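PDB 4MFZ: Dbv8 protein from Nonomuraea, which probably transfers a long aliphatic acyl chain from acyl-CoA, such as decanoyl-CoA, onto glycopeptide antibiotics, as a GNAT-type N-acyltransferase. Local coordinates for residues 46-51 with 94-99. Residues are numbered along the deposited sequence; the frame is centred on the assembly and turned at random.
Sequences LGPPPE and LLERAH
Gly47 to Pro49 run across one flank of helix 89-104, coming closest where the CA atoms of Pro48 and Arg97 stand 5.5 Å apart. The chain gets there by leaving helix 37-46 at Gly47, whose positive phi (71°) breaks the helical path; three prolines follow, and Pro48 and Pro49 have the extended phi/psi of polyproline II. This is a proline-rich loop laid on a helix in the N-terminal, helical part of a GNAT-type acyltransferase, at the surface and outside the decanoyl-CoA pocket. No direct hydrogen bond joins the two segments.

Arg97 lies alongside the Pro48 ring, its chain extended from CG to NE. Arg97 CG sits 3.5 Å from Gly47 O, a carbonyl that also accepts a hydrogen bond from His100 ND1. The Gly47-Pro48 peptide covers one face of the guanidinium, with Pro48 N 4.1 Å above its centre. On the helix itself, Arg97 NH1 makes a 3.0 Å salt bridge to Glu96 OE1, which takes the bond on its anti lone pair and lies 23° out of the guanidinium plane; NH1 also bonds Trp93 O, and Trp93 gives a cation-pi contact. These ties limit how the guanidinium can turn.

Pro49 fits between Glu96 and His99, crossing both side chains at about a right angle. Pro49 CD is 3.5 Å from Glu96 CG and also touches the carbonyl oxygen of Glu96. With CG anti to the backbone N (chi1 162°), His99 brings the edge of its imidazole to the proline: Pro49 CB is 3.7 Å from His99 CD2, while Pro49 CG lies in the ring plane. Beyond the contact, His99 ND1 is hydrogen-bonded to Thr138 OG1 on helix 130-148. At the other nitrogen, a water 3.0 Å from His99 NE2 also donates a weak, 3.4 Å hydrogen bond to Glu51 O.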
loop_
_atom_site.group_PDB
_atom_site.type_symbol
_atom_site.label_atom_id
_atom_site.label_comp_id
_atom_site.label_asym_id
_atom_site.label_seq_id
_atom_site.Cartn_x
_atom_site.Cartn_y
_atom_site.Cartn_z
ATOM N N LEU A 46 16.159 -1.736 -18.882
ATOM C CA LEU A 46 16.967 -1.729 -17.642
ATOM C C LEU A 46 17.930 -2.912 -17.547
ATOM O O LEU A 46 19.077 -2.743 -17.140
ATOM C CB LEU A 46 16.100 -1.705 -16.358
ATOM C CG LEU A 46 15.263 -0.445 -16.091
ATOM C CD1 LEU A 46 14.235 -0.683 -14.996
ATOM C CD2 LEU A 46 16.101 0.769 -15.751
ATOM N N GLY A 47 17.468 -4.100 -17.914
ATOM C CA GLY A 47 18.298 -5.297 -17.730
ATOM C C GLY A 47 18.444 -5.684 -16.253
ATOM O O GLY A 47 17.787 -5.089 -15.373
ATOM N N PRO A 48 19.293 -6.685 -15.968
ATOM C CA PRO A 48 19.453 -7.188 -14.596
ATOM C C PRO A 48 20.103 -6.136 -13.682
ATOM O O PRO A 48 20.884 -5.312 -14.154
ATOM C CB PRO A 48 20.399 -8.393 -14.751
ATOM C CG PRO A 48 20.545 -8.660 -16.215
ATOM C CD PRO A 48 20.140 -7.409 -16.946
ATOM N N PRO A 49 19.764 -6.156 -12.384
ATOM C CA PRO A 49 20.324 -5.205 -11.402
ATOM C C PRO A 49 21.843 -5.354 -11.213
ATOM O O PRO A 49 22.380 -6.464 -11.352
ATOM C CB PRO A 49 19.613 -5.604 -10.095
ATOM C CG PRO A 49 19.321 -7.081 -10.279
ATOM C CD PRO A 49 18.977 -7.226 -11.731
ATOM N N PRO A 50 22.540 -4.250 -10.857
ATOM C CA PRO A 50 23.986 -4.377 -10.633
ATOM C C PRO A 50 24.283 -5.274 -9.432
ATOM O O PRO A 50 25.373 -5.856 -9.362
ATOM C CB PRO A 50 24.441 -2.928 -10.376
ATOM C CG PRO A 50 23.220 -2.210 -9.908
ATOM C CD PRO A 50 22.047 -2.882 -10.577
ATOM N N GLU A 51 23.317 -5.397 -8.518
ATOM C CA GLU A 51 23.403 -6.297 -7.364
ATOM C C GLU A 51 22.492 -7.489 -7.555
ATOM O O GLU A 51 21.264 -7.320 -7.584
ATOM C CB GLU A 51 22.910 -5.581 -6.114
ATOM C CG GLU A 51 23.797 -4.462 -5.622
ATOM C CD GLU A 51 24.767 -4.937 -4.562
ATOM O OE1 GLU A 51 25.453 -5.970 -4.785
ATOM O OE2 GLU A 51 24.840 -4.268 -3.505
ATOM N N LEU A 94 11.450 -11.153 -15.050
ATOM C CA LEU A 94 10.584 -10.091 -14.568
ATOM C C LEU A 94 10.966 -9.526 -13.172
ATOM O O LEU A 94 10.967 -8.307 -12.966
ATOM C CB LEU A 94 9.137 -10.594 -14.562
ATOM C CG LEU A 94 8.043 -9.532 -14.526
ATOM C CD1 LEU A 94 7.872 -8.868 -15.901
ATOM C CD2 LEU A 94 6.738 -10.153 -14.052
ATOM N N LEU A 95 11.234 -10.418 -12.222
ATOM C CA LEU A 95 11.573 -10.052 -10.838
ATOM C C LEU A 95 12.861 -9.225 -10.797
ATOM O O LEU A 95 12.957 -8.185 -10.124
ATOM C CB LEU A 95 11.808 -11.340 -10.042
ATOM C CG LEU A 95 12.381 -11.231 -8.628
ATOM C CD1 LEU A 95 11.500 -10.374 -7.731
ATOM C CD2 LEU A 95 12.556 -12.633 -8.039
ATOM N N GLU A 96 13.849 -9.724 -11.521
ATOM C CA GLU A 96 15.147 -9.088 -11.662
ATOM C C GLU A 96 15.027 -7.637 -12.115
ATOM O O GLU A 96 15.624 -6.722 -11.515
ATOM C CB GLU A 96 15.905 -9.849 -12.755
ATOM C CG GLU A 96 17.268 -10.274 -12.318
ATOM C CD GLU A 96 17.897 -11.278 -13.258
ATOM O OE1 GLU A 96 17.504 -11.362 -14.454
ATOM O OE2 GLU A 96 18.781 -11.995 -12.763
ATOM N N ARG A 97 14.307 -7.460 -13.217
ATOM C CA ARG A 97 14.155 -6.146 -13.849
ATOM C C ARG A 97 13.193 -5.226 -13.093
ATOM O O ARG A 97 13.442 -4.025 -12.989
ATOM C CB ARG A 97 13.779 -6.316 -15.346
ATOM C CG ARG A 97 14.941 -6.919 -16.128
ATOM C CD ARG A 97 14.563 -7.588 -17.448
ATOM N NE ARG A 97 15.749 -8.162 -18.116
ATOM C CZ ARG A 97 16.422 -9.222 -17.666
ATOM N NH1 ARG A 97 16.032 -9.886 -16.547
ATOM N NH2 ARG A 97 17.473 -9.660 -18.351
ATOM N N ALA A 98 12.106 -5.774 -12.557
ATOM C CA ALA A 98 11.226 -5.029 -11.632
ATOM C C ALA A 98 11.994 -4.504 -10.417
ATOM O O ALA A 98 11.846 -3.360 -10.055
ATOM C CB ALA A 98 10.047 -5.891 -11.172
ATOM N N HIS A 99 12.792 -5.354 -9.783
ATOM C CA HIS A 99 13.639 -4.944 -8.664
ATOM C C HIS A 99 14.598 -3.826 -9.072
ATOM O O HIS A 99 14.805 -2.856 -8.335
ATOM C CB HIS A 99 14.411 -6.149 -8.141
ATOM C CG HIS A 99 15.598 -5.788 -7.300
ATOM N ND1 HIS A 99 15.481 -5.230 -6.068
ATOM C CD2 HIS A 99 16.964 -5.892 -7.560
ATOM C CE1 HIS A 99 16.714 -5.006 -5.573
ATOM N NE2 HIS A 99 17.614 -5.387 -6.496
HETATM O O HOH W 1 20.193 -4.080 -7.187
#